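Long-range contact in surface layer protein (Geobacillus stearothermophilus, PDB 2RA1), which forms the bacterial cell surface layer, with an N-terminal part that probably attaches the lattice to a cell-wall sugar polymer: residues V252-A257 with V278-S283. Residues are numbered along the deposited sequence; the frame is centred on the assembly and turned at random.
Sequences VDKATA and VEVSES
V280 meets V252, K254 and A257 through its two methyl groups. The contact lies in the bacterial Ig-like domain, where the loop joining strands 243-248 and 262-266 packs on the end of strand 272-280. CG2 of V280 lies 3.4 Å from CB of A257. The other methyl, CG1, comes 4.0 Å from CG1 of V252. V280 holds CG1 anti to the backbone N (chi1 -173°), which turns this methyl to V252 and leaves CG2 for A257. CE of K254 passes CG1 of V280 at 4.1 Å. From there the lysine chain passes the backbone carbonyl of S281, in the loop after the strand, bends at chi4 (69°) and sets NZ 3.4 Å from OE1 of E282. This is a long, weak salt bridge between two exposed residues, and the two side chains cross at about a right angle. On the other flank, V278 sits against the backbone carbonyl of A257 and touches P259 as well. V252, which is buried, also touches F316 of another loop.

Residues D253-T256 form a type I beta turn. Over it lies an Asx turn, in which D253 OD1 accepts from A255 N at 3.1 Å, with the donor above the carboxylate plane. D253 O accepts from both T256 N and T256 OG1. The hydroxyl lies 2.7 Å from D253 O, in the carbonyl plane and on a lone pair.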
ATOM      1  N   VAL A 252      11.174  -1.513 -26.467  1.00 71.61           N
ATOM      2  CA  VAL A 252      12.152  -1.024 -27.424  1.00 64.58           C
ATOM      3  C   VAL A 252      11.517  -0.513 -28.723  1.00 59.45           C
ATOM      4  O   VAL A 252      10.572  -1.107 -29.253  1.00 58.23           O
ATOM      5  CB  VAL A 252      13.180  -2.125 -27.738  1.00 63.72           C
ATOM      6  CG1 VAL A 252      12.477  -3.356 -28.309  1.00 57.23           C
ATOM      7  CG2 VAL A 252      14.261  -1.605 -28.681  1.00 68.49           C
ATOM      8  N   ASP A 253      12.035   0.601 -29.225  1.00 52.53           N
ATOM      9  CA  ASP A 253      11.620   1.112 -30.521  1.00 53.71           C
ATOM     10  C   ASP A 253      11.868   0.012 -31.545  1.00 64.79           C
ATOM     11  O   ASP A 253      13.016  -0.324 -31.829  1.00 69.95           O
ATOM     12  CB  ASP A 253      12.429   2.366 -30.861  1.00 52.27           C
ATOM     13  CG  ASP A 253      12.104   2.926 -32.231  1.00 58.89           C
ATOM     14  OD1 ASP A 253      11.171   2.412 -32.888  1.00 69.20           O
ATOM     15  OD2 ASP A 253      12.785   3.886 -32.655  1.00 50.84           O
ATOM     16  N   LYS A 254      10.791  -0.552 -32.085  1.00 64.99           N
ATOM     17  CA  LYS A 254      10.874  -1.695 -32.989  1.00 55.75           C
ATOM     18  C   LYS A 254      11.641  -1.409 -34.279  1.00 60.43           C
ATOM     19  O   LYS A 254      11.993  -2.335 -35.023  1.00 56.26           O
ATOM     20  CB  LYS A 254       9.474  -2.212 -33.318  1.00 59.56           C
ATOM     21  CG  LYS A 254       8.629  -2.534 -32.078  1.00 70.08           C
ATOM     22  CD  LYS A 254       7.266  -3.103 -32.458  1.00 70.88           C
ATOM     23  CE  LYS A 254       6.599  -3.784 -31.280  1.00 70.51           C
ATOM     24  NZ  LYS A 254       6.191  -2.805 -30.243  1.00 72.91           N
ATOM     25  N   ALA A 255      11.897  -0.134 -34.552  1.00 60.67           N
ATOM     26  CA  ALA A 255      12.641   0.231 -35.753  1.00 56.11           C
ATOM     27  C   ALA A 255      14.148   0.136 -35.526  1.00 57.06           C
ATOM     28  O   ALA A 255      14.932   0.177 -36.475  1.00 52.30           O
ATOM     29  CB  ALA A 255      12.253   1.613 -36.230  1.00 50.37           C
ATOM     30  N   THR A 256      14.541   0.005 -34.261  1.00 58.62           N
ATOM     31  CA  THR A 256      15.944  -0.193 -33.894  1.00 53.12           C
ATOM     32  C   THR A 256      16.244  -1.658 -33.556  1.00 50.19           C
ATOM     33  O   THR A 256      17.400  -2.065 -33.497  1.00 46.40           O
ATOM     34  CB  THR A 256      16.365   0.707 -32.704  1.00 47.44           C
ATOM     35  OG1 THR A 256      15.601   0.376 -31.527  1.00 48.44           O
ATOM     36  CG2 THR A 256      16.169   2.173 -33.058  1.00 39.09           C
ATOM     37  N   ALA A 257      15.195  -2.442 -33.338  1.00 51.24           N
ATOM     38  CA  ALA A 257      15.342  -3.852 -33.012  1.00 52.20           C
ATOM     39  C   ALA A 257      15.523  -4.708 -34.271  1.00 58.54           C
ATOM     40  O   ALA A 257      14.745  -5.633 -34.519  1.00 59.49           O
ATOM     41  CB  ALA A 257      14.145  -4.330 -32.215  1.00 53.60           C
ATOM     42  N   VAL A 278      14.801 -10.184 -36.559  1.00 37.00           N
ATOM     43  CA  VAL A 278      14.407  -9.848 -35.198  1.00 40.34           C
ATOM     44  C   VAL A 278      12.870  -9.701 -35.132  1.00 43.12           C
ATOM     45  O   VAL A 278      12.265  -8.983 -35.935  1.00 41.51           O
ATOM     46  CB  VAL A 278      15.122  -8.562 -34.711  1.00 39.46           C
ATOM     47  CG1 VAL A 278      14.885  -8.331 -33.218  1.00 34.21           C
ATOM     48  CG2 VAL A 278      16.609  -8.641 -34.997  1.00 35.73           C
ATOM     49  N   GLU A 279      12.246 -10.410 -34.197  1.00 40.82           N
ATOM     50  CA  GLU A 279      10.795 -10.374 -34.031  1.00 54.75           C
ATOM     51  C   GLU A 279      10.461  -9.896 -32.628  1.00 49.02           C
ATOM     52  O   GLU A 279      10.611 -10.639 -31.664  1.00 43.36           O
ATOM     53  CB  GLU A 279      10.189 -11.765 -34.255  1.00 69.14           C
ATOM     54  CG  GLU A 279      10.295 -12.292 -35.688  1.00 80.25           C
ATOM     55  CD  GLU A 279      10.650 -13.781 -35.752  1.00 85.95           C
ATOM     56  OE1 GLU A 279      11.663 -14.189 -35.128  1.00 85.12           O
ATOM     57  OE2 GLU A 279       9.927 -14.541 -36.439  1.00 85.77           O
ATOM     58  N   VAL A 280      10.006  -8.654 -32.517  1.00 54.77           N
ATOM     59  CA  VAL A 280       9.778  -8.040 -31.206  1.00 57.33           C
ATOM     60  C   VAL A 280       8.404  -8.363 -30.595  1.00 65.37           C
ATOM     61  O   VAL A 280       7.410  -8.536 -31.313  1.00 67.36           O
ATOM     62  CB  VAL A 280       9.941  -6.514 -31.290  1.00 55.65           C
ATOM     63  CG1 VAL A 280       9.874  -5.882 -29.894  1.00 53.16           C
ATOM     64  CG2 VAL A 280      11.255  -6.156 -32.001  1.00 47.72           C
ATOM     65  N   SER A 281       8.357  -8.455 -29.266  1.00 66.62           N
ATOM     66  CA  SER A 281       7.088  -8.532 -28.537  1.00 64.91           C
ATOM     67  C   SER A 281       6.325  -7.228 -28.651  1.00 71.58           C
ATOM     68  O   SER A 281       6.838  -6.170 -28.270  1.00 69.61           O
ATOM     69  CB  SER A 281       7.335  -8.771 -27.049  1.00 62.05           C
ATOM     70  OG  SER A 281       7.340 -10.146 -26.737  1.00 68.55           O
ATOM     71  N   GLU A 282       5.099  -7.286 -29.156  1.00 77.17           N
ATOM     72  CA  GLU A 282       4.210  -6.156 -28.958  1.00 82.91           C
ATOM     73  C   GLU A 282       4.251  -5.866 -27.463  1.00 74.60           C
ATOM     74  O   GLU A 282       4.185  -4.709 -27.034  1.00 69.61           O
ATOM     75  CB  GLU A 282       2.789  -6.472 -29.431  1.00 94.45           C
ATOM     76  CG  GLU A 282       2.437  -5.872 -30.794  1.00100.27           C
ATOM     77  CD  GLU A 282       2.205  -4.363 -30.737  1.00104.27           C
ATOM     78  OE1 GLU A 282       2.895  -3.672 -29.956  1.00109.19           O
ATOM     79  OE2 GLU A 282       1.330  -3.864 -31.475  1.00101.62           O
ATOM     80  N   SER A 283       4.400  -6.940 -26.686  1.00 78.04           N
ATOM     81  CA  SER A 283       4.544  -6.874 -25.229  1.00 80.87           C
ATOM     82  C   SER A 283       5.678  -5.935 -24.839  1.00 77.80           C
ATOM     83  O   SER A 283       5.971  -5.757 -23.658  1.00 66.76           O
ATOM     84  CB  SER A 283       4.812  -8.271 -24.650  1.00 77.61           C
ATOM     85  OG  SER A 283       4.232  -9.286 -25.456  1.00 68.28           O
TER